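Local coordinates for biliverdin reductase (Synechocystis sp., PDB 5B3T), which probably reduces biliverdin with NAD(P)H in the heme-degrading pathway, as a Rossmann-fold member of the Gfo/Idh/MocA family, at residues I133-G138 against R283-F287; L195-Q201 against L226-L232; F217-T223 against I237-V243. One frame throughout, in Å; residues are numbered along the deposited sequence.

Interaction 1. Residues I133-G138 against R283-F287; sequences IELLGG and RRGLF. With PO4 (phosphate ion), chain C.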
loop_
_atom_site.group_PDB
_atom_site.type_symbol
_atom_site.label_atom_id
_atom_site.label_comp_id
_atom_site.label_asym_id
_atom_site.label_seq_id
_atom_site.Cartn_x
_atom_site.Cartn_y
_atom_site.Cartn_z
ATOM N N ILE A 133 -3.519 3.412 -0.670
ATOM C CA ILE A 133 -3.897 4.632 -1.366
ATOM C C ILE A 133 -2.686 5.376 -1.913
ATOM O O ILE A 133 -2.764 5.995 -2.980
ATOM C CB ILE A 133 -4.727 5.553 -0.442
ATOM C CG1 ILE A 133 -5.998 4.839 0.016
ATOM C CG2 ILE A 133 -5.080 6.862 -1.140
ATOM C CD1 ILE A 133 -6.757 5.568 1.107
ATOM N N GLU A 134 -1.553 5.318 -1.207
ATOM C CA GLU A 134 -0.387 6.103 -1.604
ATOM C C GLU A 134 0.091 5.729 -3.002
ATOM O O GLU A 134 0.467 6.603 -3.792
ATOM C CB GLU A 134 0.735 5.922 -0.579
ATOM C CG GLU A 134 1.928 6.843 -0.782
ATOM C CD GLU A 134 2.934 6.295 -1.774
ATOM O OE1 GLU A 134 3.013 5.057 -1.917
ATOM O OE2 GLU A 134 3.638 7.104 -2.417
ATOM N N LEU A 135 0.083 4.439 -3.327
ATOM C CA LEU A 135 0.506 3.970 -4.645
ATOM C C LEU A 135 -0.697 3.990 -5.584
ATOM O O LEU A 135 -1.558 3.108 -5.532
ATOM C CB LEU A 135 1.113 2.575 -4.554
ATOM C CG LEU A 135 1.563 1.960 -5.884
ATOM C CD1 LEU A 135 2.705 2.763 -6.493
ATOM C CD2 LEU A 135 1.956 0.496 -5.706
ATOM N N LEU A 136 -0.758 5.014 -6.439
ATOM C CA LEU A 136 -1.719 5.078 -7.542
ATOM C C LEU A 136 -3.165 4.992 -7.059
ATOM O O LEU A 136 -4.029 4.453 -7.755
ATOM C CB LEU A 136 -1.436 3.982 -8.572
ATOM C CG LEU A 136 -0.105 4.098 -9.317
ATOM C CD1 LEU A 136 0.148 2.852 -10.144
ATOM C CD2 LEU A 136 -0.100 5.334 -10.204
ATOM N N GLY A 137 -3.442 5.526 -5.867
ATOM C CA GLY A 137 -4.785 5.422 -5.314
ATOM C C GLY A 137 -5.834 6.095 -6.176
ATOM O O GLY A 137 -6.928 5.559 -6.370
ATOM N N GLY A 138 -5.521 7.281 -6.699
ATOM C CA GLY A 138 -6.446 7.938 -7.607
ATOM C C GLY A 138 -6.669 7.145 -8.881
ATOM O O GLY A 138 -7.800 7.020 -9.354
ATOM N N ARG A 283 -5.042 11.653 -4.412
ATOM C CA ARG A 283 -4.859 10.753 -3.280
ATOM C C ARG A 283 -5.174 11.453 -1.966
ATOM O O ARG A 283 -5.616 10.805 -1.009
ATOM C CB ARG A 283 -3.428 10.215 -3.262
ATOM C CG ARG A 283 -3.089 9.294 -4.423
ATOM C CD ARG A 283 -1.596 9.038 -4.468
ATOM N NE ARG A 283 -0.855 10.284 -4.635
ATOM C CZ ARG A 283 0.463 10.392 -4.515
ATOM N NH1 ARG A 283 1.194 9.325 -4.222
ATOM N NH2 ARG A 283 1.051 11.569 -4.684
ATOM N N ARG A 284 -4.952 12.768 -1.906
ATOM C CA ARG A 284 -5.294 13.537 -0.714
ATOM C C ARG A 284 -6.771 13.394 -0.376
ATOM O O ARG A 284 -7.137 13.172 0.784
ATOM C CB ARG A 284 -4.936 15.006 -0.925
ATOM C CG ARG A 284 -5.431 15.938 0.167
ATOM C CD ARG A 284 -5.527 17.357 -0.364
ATOM N NE ARG A 284 -4.300 17.744 -1.052
ATOM C CZ ARG A 284 -3.252 18.301 -0.453
ATOM N NH1 ARG A 284 -3.285 18.547 0.849
ATOM N NH2 ARG A 284 -2.172 18.613 -1.158
ATOM N N GLY A 285 -7.639 13.522 -1.380
ATOM C CA GLY A 285 -9.061 13.366 -1.134
ATOM C C GLY A 285 -9.418 11.972 -0.659
ATOM O O GLY A 285 -10.266 11.805 0.221
ATOM N N LEU A 286 -8.770 10.951 -1.226
ATOM C CA LEU A 286 -9.063 9.578 -0.827
ATOM C C LEU A 286 -8.560 9.287 0.580
ATOM O O LEU A 286 -9.220 8.573 1.344
ATOM C CB LEU A 286 -8.458 8.596 -1.831
ATOM C CG LEU A 286 -9.074 8.603 -3.231
ATOM C CD1 LEU A 286 -8.168 7.884 -4.219
ATOM C CD2 LEU A 286 -10.459 7.970 -3.209
ATOM N N PHE A 287 -7.388 9.822 0.941
ATOM C CA PHE A 287 -6.906 9.669 2.311
ATOM C C PHE A 287 -7.833 10.360 3.301
ATOM O O PHE A 287 -8.087 9.837 4.392
ATOM C CB PHE A 287 -5.485 10.222 2.447
ATOM C CG PHE A 287 -4.408 9.192 2.257
ATOM C CD1 PHE A 287 -4.264 8.151 3.161
ATOM C CD2 PHE A 287 -3.532 9.271 1.188
ATOM C CE1 PHE A 287 -3.273 7.199 2.994
ATOM C CE2 PHE A 287 -2.535 8.321 1.015
ATOM C CZ PHE A 287 -2.407 7.284 1.919
HETATM P P PO4 C . -2.036 13.857 -4.842
HETATM O O1 PO4 C . -1.884 14.826 -5.985
HETATM O O2 PO4 C . -3.093 14.345 -3.882
HETATM O O3 PO4 C . -2.447 12.512 -5.385
HETATM O O4 PO4 C . -0.719 13.738 -4.113
#
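The anion-binding start of helix 283-300, beside the NADP(+) site, meets the loop 133-136 through R283 and E134, and the first turn of helix 137-146 through R283 and L286. R283 NH1 donates to E134 O over 2.9 Å, in the plane of both the guanidinium and the carbonyl; E134 OE2 adds only a long salt bridge to that nitrogen, at 3.8 Å. A bend at chi3 (-60°) lets R283 NE donate to phosphate O3 at 2.8 Å, an oxygen that R283 N also grips, while R283 NH2 holds O4 and R284 N holds O2. Y23 OH also bonds to the ion, which probably comes from the crystallisation liquor, and the Y23 ring forms a cation-pi pair with R283. With an alanine here in place of the arginine, E134 O is likely to lose this donor and the phosphate its side-chain bonds from NE and NH2. Beside this polar edge, I133 CG2 sits over a face of F287, 3.9 Å from its centroid, and touches L286 CB, while L286 CD1 packs on G137 O. A helix N-terminus offering backbone N-H groups and an arginine to a phosphate is a classic anion site, and here Y23, known to bind NADP(+), shares it.

Interaction 2. Residues L195-Q201 against L226-L232; sequences LFGTVQQ and LQFNNGL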
loop_
_atom_site.group_PDB
_atom_site.type_symbol
_atom_site.label_atom_id
_atom_site.label_comp_id
_atom_site.label_asym_id
_atom_site.label_seq_id
_atom_site.Cartn_x
_atom_site.Cartn_y
_atom_site.Cartn_z
ATOM N N LEU A 195 -14.570 -8.304 -10.247
ATOM C CA LEU A 195 -14.750 -8.455 -11.662
ATOM C C LEU A 195 -13.874 -9.488 -12.337
ATOM O O LEU A 195 -14.299 -10.162 -13.203
ATOM C CB LEU A 195 -14.499 -7.118 -12.331
ATOM C CG LEU A 195 -15.441 -5.951 -12.011
ATOM C CD1 LEU A 195 -14.772 -4.596 -11.981
ATOM C CD2 LEU A 195 -16.564 -5.990 -13.039
ATOM N N PHE A 196 -12.627 -9.584 -11.931
ATOM C CA PHE A 196 -11.689 -10.497 -12.570
ATOM C C PHE A 196 -11.743 -11.906 -11.999
ATOM O O PHE A 196 -11.184 -12.829 -12.606
ATOM C CB PHE A 196 -10.257 -9.965 -12.435
ATOM C CG PHE A 196 -10.042 -8.620 -13.080
ATOM C CD1 PHE A 196 -10.936 -8.134 -14.021
ATOM C CD2 PHE A 196 -8.947 -7.841 -12.741
ATOM C CE1 PHE A 196 -10.744 -6.901 -14.614
ATOM C CE2 PHE A 196 -8.746 -6.607 -13.335
ATOM C CZ PHE A 196 -9.648 -6.136 -14.273
ATOM N N GLY A 197 -12.404 -12.097 -10.861
ATOM C CA GLY A 197 -12.292 -13.346 -10.139
ATOM C C GLY A 197 -10.965 -13.405 -9.407
ATOM O O GLY A 197 -10.229 -12.421 -9.310
ATOM N N THR A 198 -10.652 -14.588 -8.892
ATOM C CA THR A 198 -9.403 -14.766 -8.172
ATOM C C THR A 198 -8.293 -15.197 -9.129
ATOM O O THR A 198 -8.540 -15.654 -10.247
ATOM C CB THR A 198 -9.573 -15.788 -7.043
ATOM O OG1 THR A 198 -10.074 -17.014 -7.585
ATOM C CG2 THR A 198 -10.546 -15.273 -5.989
ATOM N N VAL A 199 -7.051 -15.019 -8.682
ATOM C CA VAL A 199 -5.902 -15.512 -9.433
ATOM C C VAL A 199 -5.939 -17.035 -9.451
ATOM O O VAL A 199 -6.091 -17.675 -8.405
ATOM C CB VAL A 199 -4.594 -14.998 -8.812
ATOM C CG1 VAL A 199 -3.408 -15.651 -9.487
ATOM C CG2 VAL A 199 -4.498 -13.479 -8.914
ATOM N N GLN A 200 -5.769 -17.623 -10.632
ATOM C CA GLN A 200 -5.785 -19.079 -10.767
ATOM C C GLN A 200 -4.423 -19.706 -11.093
ATOM O O GLN A 200 -4.173 -20.863 -10.755
ATOM C CB GLN A 200 -6.816 -19.503 -11.817
ATOM C CG GLN A 200 -7.208 -20.969 -11.745
ATOM C CD GLN A 200 -8.028 -21.293 -10.511
ATOM O OE1 GLN A 200 -9.177 -21.724 -10.611
ATOM N NE2 GLN A 200 -7.442 -21.086 -9.339
ATOM N N GLN A 201 -3.543 -18.967 -11.722
ATOM C CA GLN A 201 -2.235 -19.475 -12.092
ATOM C C GLN A 201 -1.220 -18.344 -11.999
ATOM O O GLN A 201 -1.549 -17.248 -12.271
ATOM C CB GLN A 201 -2.279 -20.069 -13.506
ATOM C CG GLN A 201 -1.015 -20.772 -13.935
ATOM C CD GLN A 201 -1.248 -21.853 -14.961
ATOM O OE1 GLN A 201 -2.065 -22.711 -14.773
ATOM N NE2 GLN A 201 -0.553 -21.786 -16.067
ATOM N N LEU A 226 0.132 -13.519 -14.488
ATOM C CA LEU A 226 -1.005 -14.035 -13.742
ATOM C C LEU A 226 -2.127 -14.436 -14.687
ATOM O O LEU A 226 -2.386 -13.759 -15.686
ATOM C CB LEU A 226 -1.536 -12.991 -12.754
ATOM C CG LEU A 226 -0.548 -12.312 -11.805
ATOM C CD1 LEU A 226 -1.266 -11.264 -10.971
ATOM C CD2 LEU A 226 0.134 -13.327 -10.907
ATOM N N GLN A 227 -2.798 -15.533 -14.352
ATOM C CA GLN A 227 -4.019 -15.943 -15.029
ATOM C C GLN A 227 -5.155 -15.939 -14.019
ATOM O O GLN A 227 -5.077 -16.617 -12.987
ATOM C CB GLN A 227 -3.861 -17.315 -15.685
ATOM C CG GLN A 227 -2.793 -17.331 -16.762
ATOM C CD GLN A 227 -2.704 -18.654 -17.488
ATOM O OE1 GLN A 227 -1.614 -19.176 -17.714
ATOM N NE2 GLN A 227 -3.852 -19.203 -17.862
ATOM N N PHE A 228 -6.192 -15.166 -14.307
ATOM C CA PHE A 228 -7.356 -15.056 -13.444
ATOM C C PHE A 228 -8.430 -16.044 -13.871
ATOM O O PHE A 228 -8.396 -16.609 -14.968
ATOM C CB PHE A 228 -7.924 -13.637 -13.462
ATOM C CG PHE A 228 -7.050 -12.627 -12.786
ATOM C CD1 PHE A 228 -5.875 -12.201 -13.384
ATOM C CD2 PHE A 228 -7.406 -12.091 -11.559
ATOM C CE1 PHE A 228 -5.065 -11.266 -12.771
ATOM C CE2 PHE A 228 -6.600 -11.151 -10.938
ATOM C CZ PHE A 228 -5.427 -10.739 -11.548
ATOM N N ASN A 229 -9.402 -16.235 -12.982
ATOM C CA ASN A 229 -10.389 -17.283 -13.195
ATOM C C ASN A 229 -11.360 -16.941 -14.307
ATOM O O ASN A 229 -11.827 -17.839 -15.016
ATOM C CB ASN A 229 -11.144 -17.556 -11.902
ATOM C CG ASN A 229 -10.522 -18.662 -11.117
ATOM O OD1 ASN A 229 -10.269 -19.727 -11.668
ATOM N ND2 ASN A 229 -10.249 -18.424 -9.839
ATOM N N ASN A 230 -11.684 -15.664 -14.470
ATOM C CA ASN A 230 -12.582 -15.241 -15.529
ATOM C C ASN A 230 -11.847 -14.961 -16.838
ATOM O O ASN A 230 -12.420 -14.338 -17.739
ATOM C CB ASN A 230 -13.382 -14.022 -15.071
ATOM C CG ASN A 230 -14.126 -14.277 -13.775
ATOM O OD1 ASN A 230 -14.225 -15.417 -13.316
ATOM N ND2 ASN A 230 -14.649 -13.217 -13.174
ATOM N N GLY A 231 -10.594 -15.408 -16.958
ATOM C CA GLY A 231 -9.876 -15.432 -18.215
ATOM C C GLY A 231 -8.763 -14.413 -18.348
ATOM O O GLY A 231 -7.948 -14.528 -19.274
ATOM N N LEU A 232 -8.699 -13.422 -17.460
ATOM C CA LEU A 232 -7.737 -12.338 -17.622
ATOM C C LEU A 232 -6.306 -12.845 -17.504
ATOM O O LEU A 232 -5.969 -13.591 -16.579
ATOM C CB LEU A 232 -7.986 -11.247 -16.582
ATOM C CG LEU A 232 -6.925 -10.144 -16.507
ATOM C CD1 LEU A 232 -6.832 -9.370 -17.815
ATOM C CD2 LEU A 232 -7.208 -9.206 -15.350
HETATM O O HOH W 1 -10.601 -12.523 -15.388
#
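F196 and F228 meet edge to face where helix 193-196 gives way to strand 199-210, the edge of F196 directed at the face of F228 with centroids 5.8 Å apart and planes at 76°. L232 CD2 links the two rings: it lies over a face of F196, 3.6 Å from the centroid, and also against F228, on the face opposite the one that V199 CG2 covers. That V199 methyl is turned to the ring because CG1 takes the place anti to the backbone N (chi1 173°), leaving CG2 beside that N.

The polar side chains work at the type I turn F228-G231. N230, with CG anti to its carbonyl carbon (chi1 -55°), folds back so that ND2 reaches L195 O at 3.1 Å, from above the carbonyl plane and not on a lone pair. N229 and T198 run side by side; N229 N donates to T198 O over 2.9 Å, and N229 ND2 makes a weak bond to T198 OG1. Farther along, Q227 O accepts from Q200 N (2.7 Å) and Q201 N (3.1 Å), a classic beta bulge, and Q227 N returns a bond to Q201 O.

Chemically, the contact is divided: aromatic and methyl groups fix the buried side, whereas N230 ND2 and a bridging water serve the carbonyls of L195 and F196 where the helix end meets the turn, the water also taking L232 N.

Interaction 3. Residues F217-T223 against I237-V243; sequences FRACLAT and IYGKGEV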
loop_
_atom_site.group_PDB
_atom_site.type_symbol
_atom_site.label_atom_id
_atom_site.label_comp_id
_atom_site.label_asym_id
_atom_site.label_seq_id
_atom_site.Cartn_x
_atom_site.Cartn_y
_atom_site.Cartn_z
ATOM N N PHE A 217 20.689 -4.376 -2.573
ATOM C CA PHE A 217 20.765 -4.557 -4.011
ATOM C C PHE A 217 20.859 -3.193 -4.678
ATOM O O PHE A 217 20.360 -2.189 -4.160
ATOM C CB PHE A 217 19.570 -5.351 -4.566
ATOM C CG PHE A 217 18.220 -4.738 -4.284
ATOM C CD1 PHE A 217 17.634 -3.871 -5.194
ATOM C CD2 PHE A 217 17.517 -5.065 -3.131
ATOM C CE1 PHE A 217 16.385 -3.316 -4.949
ATOM C CE2 PHE A 217 16.264 -4.513 -2.882
ATOM C CZ PHE A 217 15.700 -3.640 -3.791
ATOM N N ARG A 218 21.542 -3.158 -5.818
ATOM C CA ARG A 218 21.628 -1.942 -6.608
ATOM C C ARG A 218 20.605 -1.903 -7.729
ATOM O O ARG A 218 20.399 -0.841 -8.323
ATOM C CB ARG A 218 23.038 -1.777 -7.190
ATOM C CG ARG A 218 23.459 -2.856 -8.164
ATOM C CD ARG A 218 24.887 -2.622 -8.635
ATOM N NE ARG A 218 25.194 -3.386 -9.840
ATOM C CZ ARG A 218 25.098 -2.894 -11.070
ATOM N NH1 ARG A 218 24.711 -1.638 -11.252
ATOM N NH2 ARG A 218 25.392 -3.652 -12.117
ATOM N N ALA A 219 19.970 -3.032 -8.031
ATOM C CA ALA A 219 18.880 -3.080 -8.991
ATOM C C ALA A 219 18.095 -4.358 -8.753
ATOM O O ALA A 219 18.637 -5.353 -8.262
ATOM C CB ALA A 219 19.387 -3.026 -10.439
ATOM N N CYS A 220 16.811 -4.317 -9.096
ATOM C CA CYS A 220 15.975 -5.503 -9.072
ATOM C C CYS A 220 15.009 -5.450 -10.244
ATOM O O CYS A 220 14.576 -4.374 -10.667
ATOM C CB CYS A 220 15.196 -5.641 -7.751
ATOM S SG CYS A 220 13.878 -4.430 -7.499
ATOM N N LEU A 221 14.695 -6.625 -10.778
ATOM C CA LEU A 221 13.668 -6.774 -11.801
ATOM C C LEU A 221 12.810 -7.966 -11.417
ATOM O O LEU A 221 13.299 -9.100 -11.388
ATOM C CB LEU A 221 14.273 -6.971 -13.194
ATOM C CG LEU A 221 13.252 -7.293 -14.289
ATOM C CD1 LEU A 221 12.214 -6.183 -14.409
ATOM C CD2 LEU A 221 13.943 -7.535 -15.622
ATOM N N ALA A 222 11.545 -7.710 -11.103
ATOM C CA ALA A 222 10.618 -8.753 -10.693
ATOM C C ALA A 222 9.431 -8.753 -11.642
ATOM O O ALA A 222 8.831 -7.704 -11.894
ATOM C CB ALA A 222 10.157 -8.550 -9.250
ATOM N N THR A 223 9.101 -9.930 -12.169
ATOM C CA THR A 223 8.046 -10.085 -13.158
ATOM C C THR A 223 7.093 -11.172 -12.695
ATOM O O THR A 223 7.533 -12.247 -12.278
ATOM C CB THR A 223 8.624 -10.444 -14.532
ATOM O OG1 THR A 223 9.447 -11.611 -14.410
ATOM C CG2 THR A 223 9.465 -9.301 -15.073
ATOM N N ILE A 237 4.986 -5.960 -13.538
ATOM C CA ILE A 237 6.421 -5.739 -13.681
ATOM C C ILE A 237 6.861 -4.695 -12.663
ATOM O O ILE A 237 6.241 -3.632 -12.549
ATOM C CB ILE A 237 6.781 -5.281 -15.107
ATOM C CG1 ILE A 237 6.044 -6.124 -16.151
ATOM C CG2 ILE A 237 8.285 -5.346 -15.328
ATOM C CD1 ILE A 237 6.419 -7.592 -16.140
ATOM N N TYR A 238 7.936 -4.993 -11.934
ATOM C CA TYR A 238 8.514 -4.049 -10.983
ATOM C C TYR A 238 10.023 -4.052 -11.148
ATOM O O TYR A 238 10.677 -5.066 -10.885
ATOM C CB TYR A 238 8.136 -4.394 -9.538
ATOM C CG TYR A 238 8.656 -3.400 -8.517
ATOM C CD1 TYR A 238 9.915 -3.549 -7.944
ATOM C CD2 TYR A 238 7.887 -2.311 -8.129
ATOM C CE1 TYR A 238 10.391 -2.641 -7.014
ATOM C CE2 TYR A 238 8.354 -1.399 -7.200
ATOM C CZ TYR A 238 9.605 -1.569 -6.646
ATOM O OH TYR A 238 10.073 -0.664 -5.720
ATOM N N GLY A 239 10.572 -2.917 -11.572
ATOM C CA GLY A 239 12.008 -2.772 -11.692
ATOM C C GLY A 239 12.498 -1.429 -11.194
ATOM O O GLY A 239 11.829 -0.410 -11.384
ATOM N N LYS A 240 13.657 -1.412 -10.541
ATOM C CA LYS A 240 14.272 -0.163 -10.121
ATOM C C LYS A 240 15.761 -0.399 -9.929
ATOM O O LYS A 240 16.204 -1.528 -9.708
ATOM C CB LYS A 240 13.641 0.388 -8.836
ATOM C CG LYS A 240 13.955 -0.402 -7.574
ATOM C CD LYS A 240 13.292 0.240 -6.362
ATOM C CE LYS A 240 13.422 -0.630 -5.126
ATOM N NZ LYS A 240 12.572 -0.122 -4.013
ATOM N N GLY A 241 16.528 0.681 -10.026
ATOM C CA GLY A 241 17.952 0.579 -9.783
ATOM C C GLY A 241 18.840 1.072 -10.905
ATOM O O GLY A 241 18.391 1.776 -11.815
ATOM N N GLU A 242 20.113 0.678 -10.851
ATOM C CA GLU A 242 21.148 1.298 -11.668
ATOM C C GLU A 242 21.148 0.824 -13.117
ATOM O O GLU A 242 21.734 1.502 -13.968
ATOM C CB GLU A 242 22.521 1.041 -11.036
ATOM C CG GLU A 242 22.750 1.813 -9.741
ATOM C CD GLU A 242 24.032 1.421 -9.029
ATOM O OE1 GLU A 242 24.814 0.622 -9.589
ATOM O OE2 GLU A 242 24.260 1.917 -7.905
ATOM N N VAL A 243 20.501 -0.305 -13.430
ATOM C CA VAL A 243 20.583 -0.870 -14.774
ATOM C C VAL A 243 19.482 -0.379 -15.705
ATOM O O VAL A 243 19.510 -0.702 -16.901
ATOM C CB VAL A 243 20.547 -2.413 -14.739
ATOM C CG1 VAL A 243 21.676 -2.950 -13.875
ATOM C CG2 VAL A 243 19.194 -2.905 -14.239
#
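C220 SG lies at the edge of the Y238 ring, 3.9 Å from CE1, rather than over its face, and the same sulfur touches K240 CG from the neighbouring strand. K240, extended beyond CG, brings NZ to Y238 OH at 3.1 Å; it also donates to T172 O, while Y173 and F178 offer cation-pi faces. F217 closes this group edge-on: K240 CE lies near the plane of its ring, 4.0 Å from F217 CE1, the two side chains crossing at about a right angle.

On the other face of the sheet, L221 CD1 and T223 CG2 run beside I237, whose CD1 comes 3.7 Å from T223 CG2. Between the faces, the antiparallel strands pair regularly, C220 with K240 and A222 with Y238, each through two backbone hydrogen bonds; A222 N to Y238 O is the shortest of these at 2.8 Å.

At the open end of the hairpin, G241 CA is 3.2 Å from R218 O, and a side chain there would strike R218 O and A219 CA. Just beyond, R218 NH1 meets E242 OE1 at 2.8 Å on its anti side, with guanidinium and carboxylate planes 49° apart, and E242 N bonds to R218 O. E242 OE2 is taken by A167 N.

K240 NZ is thus held by two oxygens, from Y238 and T172, within an aromatic surround, and the R218-E242 ion pair, probably mutually neutralising, ties the strand ends where the ladder stops.

Overall arrangement
Interactions 2 and 3 share strand 217-228 and the mixed sheet of the C-terminal domain, gripping that strand near opposite ends, with centres 26 Å apart. Interaction 3 is a regular ladder with strand 233-241, more than half of its residues buried and none exposed; interaction 2 lies at the sheet margin, with several exposed residues and a register broken by a bulge. Interaction 1 is the outer enclosure in sequence: both others are nested within the loop it closes. It joins no sheet strands but sets two helix starts together beside the NADP(+) site, about 7 Å from interaction 3 at nearest atoms. Chemistry follows place: anion binding at one helix start, asparagine amides and a water beside an aromatic pair at the margin, and a lysine-aromatic cluster on one face of the sheet.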